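Local structure of oxidized polyvinyl alcohol hydrolase (Sphingopyxis, 3WLA) at residues K32-V37 against A90-N95; V54-A59 against I161-T166; I83-Q88 against N112-G117; M183-E188 against I235-G240. The protein hydrolyses beta-diketones such as 4,6-nonanedione and cleaves oxidized polyvinyl alcohol in the second step of polyvinyl alcohol degradation. All blocks are in the same frame, centred on the assembly; numbering follows the deposited sequence.

Contact 1 of 4, residues K32-V37 against A90-N95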
loop_
_atom_site.group_PDB
_atom_site.type_symbol
_atom_site.label_atom_id
_atom_site.label_comp_id
_atom_site.label_asym_id
_atom_site.label_seq_id
_atom_site.Cartn_x
_atom_site.Cartn_y
_atom_site.Cartn_z
ATOM N N LYS A 32 15.082 4.941 14.478
ATOM C CA LYS A 32 15.224 3.527 14.787
ATOM C C LYS A 32 13.922 2.829 14.340
ATOM O O LYS A 32 12.865 3.018 14.936
ATOM C CB LYS A 32 15.472 3.336 16.284
ATOM C CG LYS A 32 16.905 3.845 16.721
ATOM C CD LYS A 32 17.158 3.643 18.213
ATOM C CE LYS A 32 18.371 4.458 18.700
ATOM N NZ LYS A 32 18.317 4.794 20.188
ATOM N N ARG A 33 14.018 1.993 13.314
ATOM C CA ARG A 33 12.813 1.343 12.773
ATOM C C ARG A 33 12.782 -0.156 13.056
ATOM O O ARG A 33 13.812 -0.782 13.365
ATOM C CB ARG A 33 12.723 1.619 11.275
ATOM C CG ARG A 33 12.741 3.111 10.876
ATOM C CD ARG A 33 11.576 3.907 11.526
ATOM N NE ARG A 33 10.254 3.377 11.123
ATOM C CZ ARG A 33 9.591 3.790 10.032
ATOM N NH1 ARG A 33 10.099 4.712 9.218
ATOM N NH2 ARG A 33 8.387 3.314 9.784
ATOM N N ALA A 34 11.581 -0.716 12.982
ATOM C CA ALA A 34 11.360 -2.115 13.282
ATOM C C ALA A 34 10.497 -2.788 12.203
ATOM O O ALA A 34 9.717 -2.111 11.497
ATOM C CB ALA A 34 10.687 -2.233 14.664
ATOM N N PHE A 35 10.630 -4.108 12.098
ATOM C CA PHE A 35 9.868 -4.899 11.105
ATOM C C PHE A 35 9.942 -6.397 11.427
ATOM O O PHE A 35 10.882 -6.866 12.107
ATOM C CB PHE A 35 10.362 -4.606 9.675
ATOM C CG PHE A 35 11.836 -4.845 9.462
ATOM C CD1 PHE A 35 12.746 -3.809 9.552
ATOM C CD2 PHE A 35 12.307 -6.138 9.139
ATOM C CE1 PHE A 35 14.148 -4.033 9.315
ATOM C CE2 PHE A 35 13.670 -6.394 8.899
ATOM C CZ PHE A 35 14.598 -5.351 8.984
ATOM N N VAL A 36 8.920 -7.142 10.994
ATOM C CA VAL A 36 8.848 -8.567 11.269
ATOM C C VAL A 36 9.134 -9.363 9.992
ATOM O O VAL A 36 8.530 -9.133 8.960
ATOM C CB VAL A 36 7.462 -8.890 11.872
ATOM C CG1 VAL A 36 7.314 -10.347 12.187
ATOM C CG2 VAL A 36 7.268 -8.078 13.161
ATOM N N VAL A 37 10.086 -10.291 10.070
ATOM C CA VAL A 37 10.483 -11.120 8.923
ATOM C C VAL A 37 9.932 -12.541 9.090
ATOM O O VAL A 37 10.120 -13.165 10.147
ATOM C CB VAL A 37 12.037 -11.177 8.811
ATOM C CG1 VAL A 37 12.474 -12.153 7.659
ATOM C CG2 VAL A 37 12.571 -9.773 8.498
ATOM N N ALA A 90 4.284 3.650 16.348
ATOM C CA ALA A 90 4.138 2.515 17.262
ATOM C C ALA A 90 5.444 2.306 18.041
ATOM O O ALA A 90 5.539 1.410 18.869
ATOM C CB ALA A 90 3.779 1.219 16.476
ATOM N N GLU A 91 6.432 3.145 17.754
ATOM C CA GLU A 91 7.742 3.104 18.405
ATOM C C GLU A 91 8.335 1.680 18.559
ATOM O O GLU A 91 8.642 1.221 19.662
ATOM C CB GLU A 91 7.644 3.825 19.746
ATOM C CG GLU A 91 7.514 5.358 19.584
ATOM C CD GLU A 91 7.378 6.076 20.918
ATOM O OE1 GLU A 91 6.355 5.848 21.619
ATOM O OE2 GLU A 91 8.298 6.856 21.294
ATOM N N GLN A 92 8.434 0.977 17.436
ATOM C CA GLN A 92 9.007 -0.374 17.387
ATOM C C GLN A 92 8.280 -1.527 18.060
ATOM O O GLN A 92 8.834 -2.636 18.110
ATOM C CB GLN A 92 10.439 -0.329 17.901
ATOM C CG GLN A 92 11.242 0.725 17.213
ATOM C CD GLN A 92 12.756 0.434 17.230
ATOM O OE1 GLN A 92 13.289 -0.253 16.351
ATOM N NE2 GLN A 92 13.448 0.986 18.230
ATOM N N ASP A 93 7.067 -1.278 18.578
ATOM C CA ASP A 93 6.226 -2.294 19.211
ATOM C C ASP A 93 5.274 -2.947 18.149
ATOM O O ASP A 93 4.325 -2.309 17.708
ATOM C CB ASP A 93 5.360 -1.632 20.286
ATOM C CG ASP A 93 4.568 -2.647 21.094
ATOM O OD1 ASP A 93 4.384 -3.818 20.675
ATOM O OD2 ASP A 93 4.109 -2.301 22.181
ATOM N N PRO A 94 5.486 -4.221 17.778
ATOM C CA PRO A 94 4.613 -4.859 16.767
ATOM C C PRO A 94 3.259 -5.268 17.255
ATOM O O PRO A 94 2.396 -5.662 16.475
ATOM C CB PRO A 94 5.437 -6.050 16.279
ATOM C CG PRO A 94 6.187 -6.492 17.576
ATOM C CD PRO A 94 6.520 -5.157 18.280
ATOM N N ASN A 95 3.082 -5.199 18.565
ATOM C CA ASN A 95 1.820 -5.517 19.201
ATOM C C ASN A 95 0.961 -4.279 19.494
ATOM O O ASN A 95 -0.131 -4.400 20.038
ATOM C CB ASN A 95 2.121 -6.310 20.496
ATOM C CG ASN A 95 2.691 -7.675 20.162
ATOM O OD1 ASN A 95 2.094 -8.384 19.362
ATOM N ND2 ASN A 95 3.847 -8.019 20.702
#
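A34 and Q92 bring the two backbones to within 5.0 Å, CA to CA, where the loop 90-95 folds over one side of the strand residues 32-37. The side chain of A34 points at the loop, and as a lone methyl it is small enough to let the turn come this close. Q92 makes most of the contact, lying over K32, R33 and A34. Its CG stands anti to the carbonyl carbon (chi1 -51°) and the chain then runs on extended, laying the amide along the backbone: CD is 3.5 Å from K32 O, and NE2 lies 3.7 Å from CB of K32. OE1 comes within 3.1 Å of R33 O, but both are acceptors and cannot bond; OE1 is satisfied instead by the backbone N of D25 on the adjoining strand 21-28. The loop keeps its shape through a type I' beta turn from A90 to D93, closed by D93 N on A90 O at 3.1 Å, and E91 and Q92 both take the positive phi angles that such a turn needs. This loop packs near the edge of the alpha/beta-hydrolase sheet, in which strand 31-38 runs antiparallel to both of its neighbours, 21-28 and 81-85. Further along, CG2 of V36 meets CB of P94 at 4.1 Å, the two side chains crossing at about a right angle, an apolar patch that N61 of helix 60-65 also borders. An Asx turn spans the proline: OD1 of D93 accepts the backbone N of N95 at 2.8 Å, from above the carboxylate plane. R33 turns away from the loop, and its guanidinium forms a salt bridge with D134.

Contact 2 of 4, residues V54-A59 against I161-T166. With SO4 (sulfate ion), chain D.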
loop_
_atom_site.group_PDB
_atom_site.type_symbol
_atom_site.label_atom_id
_atom_site.label_comp_id
_atom_site.label_asym_id
_atom_site.label_seq_id
_atom_site.Cartn_x
_atom_site.Cartn_y
_atom_site.Cartn_z
ATOM N N VAL A 54 -0.284 -2.434 7.968
ATOM C CA VAL A 54 -1.509 -2.131 8.713
ATOM C C VAL A 54 -1.857 -0.662 8.466
ATOM O O VAL A 54 -1.067 0.109 7.929
ATOM C CB VAL A 54 -1.336 -2.251 10.270
ATOM C CG1 VAL A 54 -1.276 -3.720 10.693
ATOM C CG2 VAL A 54 -0.032 -1.579 10.690
ATOM N N GLY A 55 -3.038 -0.311 8.941
ATOM C CA GLY A 55 -3.543 1.016 8.851
ATOM C C GLY A 55 -3.438 1.791 10.156
ATOM O O GLY A 55 -2.368 1.932 10.760
ATOM N N THR A 56 -4.557 2.284 10.623
ATOM C CA THR A 56 -4.502 3.139 11.800
ATOM C C THR A 56 -4.619 2.433 13.149
ATOM O O THR A 56 -3.936 2.835 14.132
ATOM C CB THR A 56 -5.650 4.166 11.772
ATOM O OG1 THR A 56 -5.658 4.860 10.504
ATOM C CG2 THR A 56 -5.558 5.108 13.037
ATOM N N VAL A 57 -5.457 1.393 13.209
ATOM C CA VAL A 57 -5.698 0.748 14.503
ATOM C C VAL A 57 -5.299 -0.705 14.705
ATOM O O VAL A 57 -5.457 -1.241 15.805
ATOM C CB VAL A 57 -7.160 0.947 14.946
ATOM C CG1 VAL A 57 -7.500 2.464 14.907
ATOM C CG2 VAL A 57 -8.095 0.170 14.055
ATOM N N GLU A 58 -4.755 -1.369 13.692
ATOM C CA GLU A 58 -4.367 -2.779 13.904
ATOM C C GLU A 58 -2.865 -2.893 14.106
ATOM O O GLU A 58 -2.070 -2.155 13.501
ATOM C CB GLU A 58 -4.795 -3.627 12.705
ATOM C CG GLU A 58 -6.318 -3.605 12.498
ATOM C CD GLU A 58 -6.698 -4.340 11.218
ATOM O OE1 GLU A 58 -6.365 -3.796 10.145
ATOM O OE2 GLU A 58 -7.297 -5.442 11.306
ATOM N N ALA A 59 -2.457 -3.838 14.941
ATOM C CA ALA A 59 -1.022 -4.025 15.236
ATOM C C ALA A 59 -0.394 -4.817 14.092
ATOM O O ALA A 59 -1.085 -5.675 13.517
ATOM C CB ALA A 59 -0.851 -4.881 16.545
ATOM N N ILE A 161 -3.817 -2.124 4.139
ATOM C CA ILE A 161 -5.204 -1.773 4.372
ATOM C C ILE A 161 -5.286 -0.339 4.917
ATOM O O ILE A 161 -4.474 0.064 5.757
ATOM C CB ILE A 161 -5.832 -2.801 5.349
ATOM C CG1 ILE A 161 -7.258 -2.380 5.714
ATOM C CG2 ILE A 161 -4.994 -2.872 6.705
ATOM C CD1 ILE A 161 -8.269 -2.177 4.500
ATOM N N SER A 162 -6.219 0.466 4.388
ATOM C CA SER A 162 -6.442 1.828 4.892
ATOM C C SER A 162 -5.167 2.719 4.841
ATOM O O SER A 162 -4.627 2.914 3.760
ATOM C CB SER A 162 -7.021 1.703 6.332
ATOM O OG SER A 162 -7.552 2.951 6.804
ATOM N N ALA A 163 -4.685 3.287 5.953
ATOM C CA ALA A 163 -3.454 4.096 5.863
ATOM C C ALA A 163 -2.334 3.245 5.196
ATOM O O ALA A 163 -1.502 3.768 4.465
ATOM C CB ALA A 163 -3.007 4.579 7.292
ATOM N N GLY A 164 -2.339 1.931 5.427
ATOM C CA GLY A 164 -1.338 1.096 4.793
ATOM C C GLY A 164 -1.545 1.001 3.272
ATOM O O GLY A 164 -0.600 0.810 2.533
ATOM N N GLY A 165 -2.790 1.116 2.813
ATOM C CA GLY A 165 -3.042 1.082 1.363
ATOM C C GLY A 165 -2.628 2.440 0.798
ATOM O O GLY A 165 -2.092 2.531 -0.300
ATOM N N THR A 166 -2.836 3.494 1.589
ATOM C CA THR A 166 -2.442 4.867 1.194
ATOM C C THR A 166 -0.913 4.923 1.002
ATOM O O THR A 166 -0.384 5.464 0.003
ATOM C CB THR A 166 -2.799 5.901 2.266
ATOM O OG1 THR A 166 -4.212 5.828 2.565
ATOM C CG2 THR A 166 -2.472 7.342 1.730
HETATM S S SO4 D . -7.852 1.435 10.077
HETATM O O1 SO4 D . -7.015 2.374 9.317
HETATM O O2 SO4 D . -6.987 0.573 10.930
HETATM O O3 SO4 D . -8.704 2.173 10.976
HETATM O O4 SO4 D . -8.684 0.599 9.207
#
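G55 and A163 approach to 4.3 Å between CA atoms, where the loop following strand 47-53 lies against the sharp turn from I161 into helix 163-174. Glycine suits both sides of this fit: CA of G55 sits 3.4 Å from I161 O, and CA of G164 sits 3.3 Å from V54 O, spots where a side chain would collide with backbone. The methyl of A163 packs on G55. S162, with phi 57° and psi -122°, has a strained backbone consistent with a nucleophile elbow, and G164 N closes the turn on I161 O. Beside it, CG2 of I161 touches OE1 of E58 at 3.8 Å, the two side chains crossing at about a right angle, while the other carboxylate oxygen of E58 bonds to S69.

A sulfate ion, probably from the crystallisation liquor, joins the segments. S162 OG, held anti to its own backbone N, gives a short 2.6 Å bond to O1. The same oxygen takes T56 N at 2.8 Å and T56 OG1, a hydroxyl that W111 also meets. V57 N reaches O2 at 2.9 Å in a nearly straight bond (172°). S162 is probably the charge-relay serine, and its OG also bonds to H285. With an anion gripped next to this hydroxyl, the T56 and V57 amides may contribute to an oxyanion hole, as the N-H after the nucleophile does in relatives.

Contact 3 of 4, residues I83-Q88 against N112-G117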
loop_
_atom_site.group_PDB
_atom_site.type_symbol
_atom_site.label_atom_id
_atom_site.label_comp_id
_atom_site.label_asym_id
_atom_site.label_seq_id
_atom_site.Cartn_x
_atom_site.Cartn_y
_atom_site.Cartn_z
ATOM N N ILE A 83 7.493 -9.552 4.807
ATOM C CA ILE A 83 8.159 -8.612 5.721
ATOM C C ILE A 83 7.108 -7.529 6.073
ATOM O O ILE A 83 6.623 -6.825 5.193
ATOM C CB ILE A 83 9.385 -7.937 5.056
ATOM C CG1 ILE A 83 10.332 -8.973 4.479
ATOM C CG2 ILE A 83 10.169 -7.073 6.087
ATOM C CD1 ILE A 83 11.300 -8.358 3.502
ATOM N N SER A 84 6.708 -7.425 7.339
ATOM C CA SER A 84 5.719 -6.412 7.700
ATOM C C SER A 84 6.446 -5.349 8.540
ATOM O O SER A 84 7.037 -5.691 9.593
ATOM C CB SER A 84 4.586 -7.031 8.511
ATOM O OG SER A 84 3.500 -6.108 8.632
ATOM N N PRO A 85 6.449 -4.088 8.074
ATOM C CA PRO A 85 7.096 -2.948 8.732
ATOM C C PRO A 85 6.265 -2.366 9.821
ATOM O O PRO A 85 5.050 -2.335 9.729
ATOM C CB PRO A 85 7.320 -1.973 7.596
ATOM C CG PRO A 85 6.019 -2.157 6.795
ATOM C CD PRO A 85 5.777 -3.661 6.816
ATOM N N VAL A 86 6.937 -1.905 10.877
ATOM C CA VAL A 86 6.272 -1.277 11.994
ATOM C C VAL A 86 6.185 0.262 11.775
ATOM O O VAL A 86 7.161 0.921 11.346
ATOM C CB VAL A 86 7.021 -1.583 13.331
ATOM C CG1 VAL A 86 6.345 -0.812 14.473
ATOM C CG2 VAL A 86 6.942 -3.138 13.607
ATOM N N ARG A 87 5.018 0.830 12.073
ATOM C CA ARG A 87 4.802 2.282 11.872
ATOM C C ARG A 87 5.695 3.090 12.857
ATOM O O ARG A 87 5.852 2.676 14.002
ATOM C CB ARG A 87 3.333 2.633 12.152
ATOM C CG ARG A 87 2.311 2.078 11.114
ATOM C CD ARG A 87 0.885 2.068 11.678
ATOM N NE ARG A 87 0.898 1.164 12.835
ATOM C CZ ARG A 87 -0.112 0.971 13.675
ATOM N NH1 ARG A 87 -1.280 1.617 13.487
ATOM N NH2 ARG A 87 0.071 0.127 14.724
ATOM N N GLN A 88 6.212 4.237 12.418
ATOM C CA GLN A 88 7.049 5.088 13.292
ATOM C C GLN A 88 6.372 5.359 14.638
ATOM O O GLN A 88 7.001 5.232 15.695
ATOM C CB GLN A 88 7.341 6.444 12.633
ATOM C CG GLN A 88 8.210 6.372 11.442
ATOM C CD GLN A 88 8.346 7.697 10.728
ATOM O OE1 GLN A 88 8.191 7.767 9.500
ATOM N NE2 GLN A 88 8.658 8.757 11.479
ATOM N N ASN A 112 -1.152 10.447 10.791
ATOM C CA ASN A 112 -0.010 9.957 11.498
ATOM C C ASN A 112 0.490 8.502 11.284
ATOM O O ASN A 112 1.677 8.264 11.359
ATOM C CB ASN A 112 -0.219 10.183 13.006
ATOM C CG ASN A 112 1.101 10.256 13.777
ATOM O OD1 ASN A 112 2.080 10.754 13.262
ATOM N ND2 ASN A 112 1.115 9.794 15.001
ATOM N N PRO A 113 -0.391 7.528 11.049
ATOM C CA PRO A 113 0.203 6.174 10.889
ATOM C C PRO A 113 1.378 5.959 9.932
ATOM O O PRO A 113 2.371 5.285 10.282
ATOM C CB PRO A 113 -0.994 5.308 10.506
ATOM C CG PRO A 113 -2.165 6.002 11.161
ATOM C CD PRO A 113 -1.850 7.493 10.887
ATOM N N TRP A 114 1.256 6.514 8.730
ATOM C CA TRP A 114 2.302 6.356 7.723
ATOM C C TRP A 114 2.485 7.687 7.058
ATOM O O TRP A 114 1.514 8.437 6.926
ATOM C CB TRP A 114 1.916 5.334 6.614
ATOM C CG TRP A 114 1.817 3.883 7.085
ATOM C CD1 TRP A 114 0.672 3.143 7.270
ATOM C CD2 TRP A 114 2.907 3.022 7.407
ATOM N NE1 TRP A 114 0.995 1.882 7.683
ATOM C CE2 TRP A 114 2.353 1.762 7.772
ATOM C CE3 TRP A 114 4.304 3.182 7.423
ATOM C CZ2 TRP A 114 3.156 0.650 8.151
ATOM C CZ3 TRP A 114 5.111 2.073 7.807
ATOM C CH2 TRP A 114 4.520 0.819 8.168
ATOM N N ASN A 115 3.733 7.962 6.646
ATOM C CA ASN A 115 4.082 9.206 5.959
ATOM C C ASN A 115 3.540 8.951 4.539
ATOM O O ASN A 115 4.318 8.731 3.595
ATOM C CB ASN A 115 5.599 9.364 5.878
ATOM C CG ASN A 115 6.259 9.659 7.241
ATOM O OD1 ASN A 115 7.479 9.557 7.368
ATOM N ND2 ASN A 115 5.470 10.060 8.237
ATOM N N ASP A 116 2.211 8.967 4.409
ATOM C CA ASP A 116 1.585 8.645 3.138
ATOM C C ASP A 116 1.032 9.739 2.255
ATOM O O ASP A 116 0.518 9.448 1.202
ATOM C CB ASP A 116 0.490 7.587 3.351
ATOM C CG ASP A 116 -0.593 8.043 4.344
ATOM O OD1 ASP A 116 -0.863 9.275 4.442
ATOM O OD2 ASP A 116 -1.189 7.158 5.019
ATOM N N GLY A 117 1.149 10.998 2.652
ATOM C CA GLY A 117 0.593 12.042 1.803
ATOM C C GLY A 117 0.895 13.404 2.387
ATOM O O GLY A 117 0.652 13.667 3.575
HETATM O O HOH W 1 5.277 5.354 9.976
#
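R87 lies across W114 where residues 83-88 leave the central sheet of the alpha/beta-hydrolase fold and pass over the loop 112-117, next to the probable nucleophile elbow, whose A163 W114 touches. The main interaction is CH-pi: CG of R87 stands 3.6 Å from the centroid of the six-membered ring, 25° off its normal. Beyond that methylene the arginine bends (chi3 -62°), which carries the guanidinium past the indole instead of stacking it there. The charged end is gripped by backbone oxygens, NH2 by G97 O and NH1, weakly, by G55 O and T56 O.

Packing completes the fit. CG of P85 touches CH2 of W114 at 3.6 Å, the two side chains crossing at about a right angle, and P85 O lies at the edge of the indole. P113 runs alongside R87 in the same direction, its CB 3.9 Å from CD of the arginine, and P113 O packs on CG of R87 at 3.3 Å. The broad indole suits the aliphatic part of R87 and the ring of P85, while NE1 bonds to V54 O.

A water links the two backbones, bridging Q88 N (2.8 Å) and P113 O (2.9 Å).

Contact 4 of 4, residues M183-E188 against I235-G240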
loop_
_atom_site.group_PDB
_atom_site.type_symbol
_atom_site.label_atom_id
_atom_site.label_comp_id
_atom_site.label_asym_id
_atom_site.label_seq_id
_atom_site.Cartn_x
_atom_site.Cartn_y
_atom_site.Cartn_z
ATOM N N MET A 183 -0.606 -4.136 -3.681
ATOM C CA MET A 183 -2.043 -4.196 -3.496
ATOM C C MET A 183 -2.565 -3.199 -2.459
ATOM O O MET A 183 -2.637 -3.513 -1.269
ATOM C CB MET A 183 -2.472 -5.613 -3.086
ATOM C CG MET A 183 -3.991 -5.747 -2.866
ATOM S SD MET A 183 -4.495 -7.436 -2.810
ATOM C CE MET A 183 -3.469 -8.145 -1.419
ATOM N N PRO A 184 -2.910 -1.986 -2.901
ATOM C CA PRO A 184 -3.430 -0.978 -1.994
ATOM C C PRO A 184 -4.873 -1.297 -1.700
ATOM O O PRO A 184 -5.736 -1.259 -2.599
ATOM C CB PRO A 184 -3.271 0.329 -2.775
ATOM C CG PRO A 184 -3.213 -0.120 -4.177
ATOM C CD PRO A 184 -2.474 -1.392 -4.164
ATOM N N ILE A 185 -5.172 -1.667 -0.461
ATOM C CA ILE A 185 -6.556 -1.962 -0.133
ATOM C C ILE A 185 -7.215 -0.781 0.563
ATOM O O ILE A 185 -6.797 -0.382 1.643
ATOM C CB ILE A 185 -6.660 -3.202 0.766
ATOM C CG1 ILE A 185 -6.004 -4.383 0.064
ATOM C CG2 ILE A 185 -8.131 -3.415 1.103
ATOM C CD1 ILE A 185 -5.809 -5.664 0.873
ATOM N N SER A 186 -8.266 -0.227 -0.044
ATOM C CA SER A 186 -8.951 0.933 0.512
ATOM C C SER A 186 -7.997 2.000 1.033
ATOM O O SER A 186 -8.005 2.356 2.212
ATOM C CB SER A 186 -9.894 0.531 1.635
ATOM O OG SER A 186 -10.714 -0.549 1.247
ATOM N N GLY A 187 -7.164 2.507 0.123
ATOM C CA GLY A 187 -6.236 3.527 0.455
ATOM C C GLY A 187 -6.740 4.874 0.048
ATOM O O GLY A 187 -7.599 4.986 -0.819
ATOM N N GLU A 188 -6.240 5.908 0.694
ATOM C CA GLU A 188 -6.648 7.254 0.331
ATOM C C GLU A 188 -5.865 7.710 -0.902
ATOM O O GLU A 188 -4.835 7.143 -1.237
ATOM C CB GLU A 188 -6.345 8.221 1.445
ATOM C CG GLU A 188 -7.564 8.717 2.251
ATOM C CD GLU A 188 -8.467 9.727 1.491
ATOM O OE1 GLU A 188 -8.075 10.230 0.384
ATOM O OE2 GLU A 188 -9.574 9.992 2.018
ATOM N N ILE A 235 -3.017 -4.043 -7.880
ATOM C CA ILE A 235 -4.359 -4.537 -7.604
ATOM C C ILE A 235 -4.980 -3.609 -6.571
ATOM O O ILE A 235 -4.564 -3.611 -5.408
ATOM C CB ILE A 235 -4.333 -5.983 -7.052
ATOM C CG1 ILE A 235 -3.742 -6.931 -8.104
ATOM C CG2 ILE A 235 -5.719 -6.408 -6.648
ATOM C CD1 ILE A 235 -3.486 -8.294 -7.618
ATOM N N THR A 236 -5.963 -2.808 -6.977
ATOM C CA THR A 236 -6.623 -1.871 -6.049
ATOM C C THR A 236 -7.844 -2.598 -5.540
ATOM O O THR A 236 -8.568 -3.212 -6.331
ATOM C CB THR A 236 -7.076 -0.569 -6.756
ATOM O OG1 THR A 236 -5.931 0.171 -7.151
ATOM C CG2 THR A 236 -7.873 0.314 -5.793
ATOM N N VAL A 237 -8.074 -2.561 -4.222
ATOM C CA VAL A 237 -9.228 -3.255 -3.683
ATOM C C VAL A 237 -10.155 -2.245 -2.975
ATOM O O VAL A 237 -9.700 -1.434 -2.161
ATOM C CB VAL A 237 -8.798 -4.385 -2.700
ATOM C CG1 VAL A 237 -9.991 -4.999 -2.055
ATOM C CG2 VAL A 237 -7.968 -5.450 -3.412
ATOM N N TRP A 238 -11.454 -2.282 -3.326
ATOM C CA TRP A 238 -12.484 -1.452 -2.730
ATOM C C TRP A 238 -13.416 -2.402 -1.967
ATOM O O TRP A 238 -13.793 -3.468 -2.499
ATOM C CB TRP A 238 -13.298 -0.756 -3.823
ATOM C CG TRP A 238 -14.487 -0.007 -3.336
ATOM C CD1 TRP A 238 -14.506 1.040 -2.447
ATOM C CD2 TRP A 238 -15.825 -0.109 -3.861
ATOM N NE1 TRP A 238 -15.773 1.614 -2.408
ATOM C CE2 TRP A 238 -16.594 0.929 -3.259
ATOM C CE3 TRP A 238 -16.436 -0.973 -4.792
ATOM C CZ2 TRP A 238 -17.947 1.140 -3.557
ATOM C CZ3 TRP A 238 -17.786 -0.773 -5.099
ATOM C CH2 TRP A 238 -18.526 0.284 -4.477
ATOM N N GLY A 239 -13.836 -2.024 -0.761
ATOM C CA GLY A 239 -14.685 -2.939 0.030
ATOM C C GLY A 239 -16.198 -2.735 -0.103
ATOM O O GLY A 239 -16.977 -3.211 0.741
ATOM N N GLY A 240 -16.615 -1.979 -1.123
ATOM C CA GLY A 240 -18.062 -1.749 -1.332
ATOM C C GLY A 240 -18.700 -0.550 -0.638
ATOM O O GLY A 240 -18.031 0.363 -0.162
#
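V237 is the main bump of this contact: its side chain fits between M183 and I185 on one face of two neighbouring parallel strands. The strand axes come within 4.9 Å at only 14° to one another. With CG2 anti to its carbonyl carbon, V237 sends that methyl to 4.0 Å from CG of M183, while its CB rests 3.9 Å from CG1 of I185, the two beta-branched side chains pointing the same way. In M183, long and flexible, CG anti to the backbone N (chi1 180°) and an extended chi2 bring SD to CG2 of I235.

On the face of P184 and T236, the proline ring meets the threonine at about a right angle. Lacking an N-H, P184 cannot bond to I235 O, which packs on CD of P184 at 3.3 Å and takes a CA-H...O contact from M183 CA at 3.2 Å. The regular pairing resumes with V237 N to P184 O (3.1 Å) and S186 N to V237 O (2.8 Å).

Where the strands end, S186 OG and G239 N both bond to D243, probably the acid of the catalytic triad. Strands 155-161 and 274-280 flank the pair; F295 of helix 292-304 covers M183 and V237, while T236 packs on helix 257-269.

Contacts 2, 3 and 4 are buried, whereas contact 1 is only partly so, its centre about 17 Å from the centre of the chain, near one edge of the same sheet. Contacts 1 and 3 share neighbouring strands 31-38 and 81-85, paired through backbone bonds such as that of V36 with S84. Contacts 2 and 4 meet where S162 N bonds to I185 O and the T166 hydroxyl to the E188 backbone N. The chemistry follows position: contact 4 is parallel strand pairing, interrupted at a proline, contact 1 packing by a loop, contact 3 an arginine-on-indole packing with a water bridge, and contact 2 tight glycine packing beside a bound anion.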